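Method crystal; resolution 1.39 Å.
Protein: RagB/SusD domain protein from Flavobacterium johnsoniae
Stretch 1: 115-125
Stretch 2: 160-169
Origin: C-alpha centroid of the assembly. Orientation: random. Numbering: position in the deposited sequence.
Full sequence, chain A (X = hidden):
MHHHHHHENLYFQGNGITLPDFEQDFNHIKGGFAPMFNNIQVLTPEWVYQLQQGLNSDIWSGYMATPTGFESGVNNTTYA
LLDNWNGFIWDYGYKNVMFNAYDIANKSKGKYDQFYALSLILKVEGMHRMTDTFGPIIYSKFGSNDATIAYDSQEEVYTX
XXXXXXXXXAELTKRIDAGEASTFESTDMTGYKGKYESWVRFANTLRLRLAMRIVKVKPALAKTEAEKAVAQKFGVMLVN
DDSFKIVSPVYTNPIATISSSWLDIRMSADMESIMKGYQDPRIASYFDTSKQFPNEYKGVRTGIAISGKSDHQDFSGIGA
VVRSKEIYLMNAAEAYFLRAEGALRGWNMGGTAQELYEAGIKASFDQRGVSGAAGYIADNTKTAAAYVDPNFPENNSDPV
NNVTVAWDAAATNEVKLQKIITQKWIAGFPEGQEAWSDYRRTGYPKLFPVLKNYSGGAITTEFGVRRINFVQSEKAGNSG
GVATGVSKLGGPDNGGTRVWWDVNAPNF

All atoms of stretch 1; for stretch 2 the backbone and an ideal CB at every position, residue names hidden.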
# COMPACT_ATOMS: atom_id res chain seq x y z
N PHE A 115 -14.74 -29.94 18.07
CA PHE A 115 -14.93 -28.67 18.76
C PHE A 115 -13.80 -27.68 18.43
O PHE A 115 -14.04 -26.48 18.31
CB PHE A 115 -15.07 -28.87 20.27
CG PHE A 115 -16.33 -29.59 20.67
CD1 PHE A 115 -17.56 -28.97 20.57
CD2 PHE A 115 -16.27 -30.89 21.14
CE1 PHE A 115 -18.72 -29.63 20.94
CE2 PHE A 115 -17.43 -31.56 21.51
CZ PHE A 115 -18.65 -30.93 21.40
N TYR A 116 -12.59 -28.20 18.30
CA TYR A 116 -11.47 -27.36 17.88
C TYR A 116 -11.75 -26.75 16.51
O TYR A 116 -11.61 -25.54 16.31
CB TYR A 116 -10.17 -28.17 17.87
CG TYR A 116 -8.96 -27.43 17.34
CD1 TYR A 116 -8.64 -26.16 17.80
CD2 TYR A 116 -8.12 -28.02 16.40
CE1 TYR A 116 -7.51 -25.49 17.32
CE2 TYR A 116 -7.00 -27.36 15.92
CZ TYR A 116 -6.71 -26.09 16.38
OH TYR A 116 -5.59 -25.44 15.90
N ALA A 117 -12.15 -27.58 15.56
CA ALA A 117 -12.49 -27.10 14.22
C ALA A 117 -13.56 -26.01 14.24
O ALA A 117 -13.41 -24.97 13.59
CB ALA A 117 -12.95 -28.27 13.35
N LEU A 118 -14.63 -26.23 14.99
CA LEU A 118 -15.71 -25.25 15.05
C LEU A 118 -15.21 -23.95 15.67
O LEU A 118 -15.58 -22.86 15.23
CB LEU A 118 -16.92 -25.81 15.81
CG LEU A 118 -17.61 -26.94 15.03
CD1 LEU A 118 -18.46 -27.80 15.96
CD2 LEU A 118 -18.46 -26.37 13.90
N SER A 119 -14.35 -24.06 16.69
CA SER A 119 -13.80 -22.86 17.33
C SER A 119 -12.95 -22.06 16.34
O SER A 119 -12.96 -20.83 16.39
CB SER A 119 -12.99 -23.19 18.60
OG SER A 119 -11.71 -23.71 18.30
N LEU A 120 -12.24 -22.74 15.44
CA LEU A 120 -11.42 -22.06 14.44
C LEU A 120 -12.27 -21.26 13.46
O LEU A 120 -11.93 -20.13 13.08
CB LEU A 120 -10.53 -23.04 13.68
CG LEU A 120 -9.37 -23.65 14.47
CD1 LEU A 120 -8.65 -24.69 13.63
CD2 LEU A 120 -8.41 -22.55 14.93
N ILE A 121 -13.39 -21.84 13.02
CA ILE A 121 -14.27 -21.13 12.10
C ILE A 121 -14.84 -19.87 12.76
O ILE A 121 -14.83 -18.79 12.17
CB ILE A 121 -15.40 -22.05 11.58
CG1 ILE A 121 -14.79 -23.25 10.86
CG2 ILE A 121 -16.34 -21.27 10.66
CD1 ILE A 121 -15.83 -24.33 10.50
N LEU A 122 -15.32 -20.01 13.99
CA LEU A 122 -15.82 -18.85 14.73
C LEU A 122 -14.73 -17.82 15.00
O LEU A 122 -14.97 -16.62 14.95
CB LEU A 122 -16.45 -19.30 16.05
CG LEU A 122 -17.91 -19.71 15.95
CD1 LEU A 122 -18.34 -20.35 17.26
CD2 LEU A 122 -18.76 -18.49 15.62
N LYS A 123 -13.52 -18.31 15.30
CA LYS A 123 -12.37 -17.45 15.53
C LYS A 123 -12.10 -16.58 14.30
O LYS A 123 -11.95 -15.36 14.43
CB LYS A 123 -11.14 -18.30 15.84
CG LYS A 123 -9.87 -17.51 16.15
CD LYS A 123 -8.68 -18.46 16.19
CE LYS A 123 -7.40 -17.77 16.65
NZ LYS A 123 -6.24 -18.68 16.54
N VAL A 124 -12.05 -17.20 13.13
CA VAL A 124 -11.77 -16.44 11.91
C VAL A 124 -12.93 -15.47 11.62
O VAL A 124 -12.70 -14.32 11.23
CB VAL A 124 -11.48 -17.38 10.73
CG1 VAL A 124 -11.34 -16.57 9.44
CG2 VAL A 124 -10.22 -18.19 11.01
N GLU A 125 -14.16 -15.91 11.85
CA GLU A 125 -15.31 -15.02 11.64
C GLU A 125 -15.21 -13.76 12.51
O GLU A 125 -15.45 -12.65 12.04
CB GLU A 125 -16.62 -15.75 11.91
CG GLU A 125 -17.84 -14.84 12.06
CD GLU A 125 -18.12 -13.93 10.86
OE1 GLU A 125 -17.57 -14.15 9.75
OE2 GLU A 125 -18.92 -12.97 11.05
N UNK A 160 -2.44 -17.10 8.29
CA UNK A 160 -2.88 -17.96 9.39
C UNK A 160 -4.37 -18.30 9.33
O UNK A 160 -4.77 -19.44 9.56
CB UNK A 160 -2.57 -17.28 10.73
N UNK A 161 -5.21 -17.31 9.01
CA UNK A 161 -6.65 -17.54 8.92
C UNK A 161 -6.98 -18.54 7.81
O UNK A 161 -7.81 -19.43 8.01
CB UNK A 161 -7.38 -16.22 8.67
N UNK A 162 -6.34 -18.43 6.66
CA UNK A 162 -6.58 -19.40 5.59
C UNK A 162 -6.18 -20.80 6.04
O UNK A 162 -6.86 -21.78 5.71
CB UNK A 162 -5.81 -19.01 4.33
N UNK A 163 -5.09 -20.92 6.80
CA UNK A 163 -4.62 -22.23 7.28
C UNK A 163 -5.55 -22.79 8.35
O UNK A 163 -5.78 -24.00 8.41
CB UNK A 163 -3.20 -22.12 7.83
N UNK A 164 -6.08 -21.92 9.20
CA UNK A 164 -7.07 -22.34 10.20
C UNK A 164 -8.33 -22.86 9.53
O UNK A 164 -8.89 -23.88 9.94
CB UNK A 164 -7.42 -21.18 11.14
N UNK A 165 -8.80 -22.16 8.49
CA UNK A 165 -9.94 -22.68 7.74
C UNK A 165 -9.61 -24.02 7.07
O UNK A 165 -10.47 -24.90 7.02
CB UNK A 165 -10.38 -21.66 6.69
N UNK A 166 -8.38 -24.19 6.57
CA UNK A 166 -7.96 -25.49 6.01
C UNK A 166 -8.11 -26.59 7.05
O UNK A 166 -8.66 -27.66 6.76
CB UNK A 166 -6.51 -25.43 5.52
N UNK A 167 -7.60 -26.34 8.25
CA UNK A 167 -7.66 -27.33 9.34
C UNK A 167 -9.11 -27.68 9.69
O UNK A 167 -9.47 -28.86 9.78
CB UNK A 167 -6.94 -26.80 10.58
N UNK A 168 -9.95 -26.65 9.86
CA UNK A 168 -11.35 -26.86 10.22
C UNK A 168 -12.12 -27.63 9.15
O UNK A 168 -12.88 -28.56 9.45
CB UNK A 168 -12.03 -25.51 10.47
N UNK A 169 -11.94 -27.24 7.89
CA UNK A 169 -12.64 -27.88 6.79
C UNK A 169 -12.24 -29.35 6.65
O UNK A 169 -13.10 -30.22 6.45
CB UNK A 169 -12.36 -27.13 5.48

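Both stretches are helical, with N-to-C directions 147° apart and axes approaching to 8.4 Å. Phi/psi values across 160-169 stay close to -63/-42, so backbone angles exclude little beyond proline, which would lack the NH donated along the helix, and the choice at each position rests on what its CB meets.

Position 160 has nothing of stretch 1 within 5.5 Å of its ideal CB. Stretch 1 therefore sets no preference; the residue is Gln160, which makes no contact with it.

At position 161 CA-to-CB points sideways, and the ideal CB lies 4.0 Å from Val124 CG1. An apolar residue, branched or linear, would extend this contact. The deposited residue is Met161, whose own CB stays 4.0 Å from Val124 CG1; its chi1 of -67° (m), chi2 of -172° (t) and chi3 of -58° (m) leave the chain extended at chi2 and turned at its end.

Positions 162 and 163 give no guidance from stretch 1: the CB of 162 points away and that of 163 is out of reach. They hold Phe162 and Ala163.

Position 164 points toward stretch 1. Its ideal CB sits 4.1 Å from Val124 CG2 and 4.2 Å from Leu120 CD2, so the first part of the side chain needs to be aliphatic. Beyond lies the ammonium group of Lys123, on a side chain whose four chi angles are all t. Leucine or methionine would suit the near surface, and glutamine could offer an acceptor, but an acid long enough to reach the lysine answers both features. Glu164 does so: its CG packs 3.9 Å from Leu120 CD2, and Lys123 NZ donates a hydrogen bond to Glu164 OE2 at 2.8 Å, within a salt bridge. Glu164 OE1 lies 3.5 Å from Val124 CG2 and is hydrogen-bonded elsewhere in the structure.

At position 165 CA-to-CB runs sideways and the ideal CB has nothing of stretch 1 within 5.5 Å. A short residue would remain remote, whereas a longer aliphatic one could reach Ile121 and Val124. Leu165 (chi1 m, chi2 t) places CD2 4.1 Å from Val124 CG2 and 4.4 Å from Ile121 CA.

Position 166 is out of reach of stretch 1, which leaves the choice open; it is Asp166.

Position 167 points toward stretch 1, its ideal CB 4.1 Å from Leu120 CD1 and 5.4 Å from Tyr116 CE2. Alanine, valine or threonine would suit. Thr167 directs its methyl at this apolar surface, with CG2 3.9 Å from Leu120 CD1 and 4.2 Å from Tyr116 CE2, approaching the ring obliquely.

Position 168 is the tightest: its CA is 4.2 Å from Ala117 CA, and the ideal CB lies 3.5 Å from Ala117 O and 3.6 Å from Ile121 CG1. So little space favours glycine, alanine or perhaps serine. Ala168 fills it, its CB 3.4 Å from Ala117 O, 4.1 Å from Ala117 CB, 3.6 Å from Ile121 CG1 and 4.3 Å from Leu120 CB.

Position 169 points away, leaving its identity unconstrained here; it is Val169.

Stretch 2 (160-169) QMFAELDTAV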
# COMPACT_ATOMS: atom_id res chain seq x y z
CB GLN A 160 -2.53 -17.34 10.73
CG GLN A 160 -1.06 -17.23 11.02
CD GLN A 160 -0.81 -16.47 12.30
OE1 GLN A 160 -0.97 -17.03 13.40
NE2 GLN A 160 -0.43 -15.19 12.19
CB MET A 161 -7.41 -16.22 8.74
CG MET A 161 -7.33 -15.31 9.97
SD MET A 161 -8.39 -13.86 9.88
CE MET A 161 -7.82 -13.02 8.40
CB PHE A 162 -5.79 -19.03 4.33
CG PHE A 162 -6.33 -17.83 3.57
CD1 PHE A 162 -7.66 -17.76 3.17
CD2 PHE A 162 -5.48 -16.80 3.21
CE1 PHE A 162 -8.15 -16.67 2.45
CE2 PHE A 162 -5.95 -15.70 2.50
CZ PHE A 162 -7.29 -15.64 2.12
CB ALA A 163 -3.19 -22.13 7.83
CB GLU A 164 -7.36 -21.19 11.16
CG GLU A 164 -6.20 -20.94 12.11
CD GLU A 164 -6.32 -19.64 12.89
OE1 GLU A 164 -7.06 -18.73 12.45
OE2 GLU A 164 -5.65 -19.53 13.95
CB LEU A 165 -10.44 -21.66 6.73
CG LEU A 165 -11.00 -20.37 7.34
CD1 LEU A 165 -11.45 -19.43 6.24
CD2 LEU A 165 -12.13 -20.65 8.31
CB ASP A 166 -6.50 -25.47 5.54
CG ASP A 166 -6.27 -24.62 4.31
OD1 ASP A 166 -7.23 -24.36 3.55
OD2 ASP A 166 -5.09 -24.24 4.10
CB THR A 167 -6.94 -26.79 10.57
OG1 THR A 167 -5.55 -26.61 10.26
CG2 THR A 167 -7.07 -27.76 11.75
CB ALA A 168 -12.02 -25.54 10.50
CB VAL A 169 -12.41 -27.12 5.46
CG1 VAL A 169 -12.84 -27.97 4.27
CG2 VAL A 169 -13.17 -25.80 5.47
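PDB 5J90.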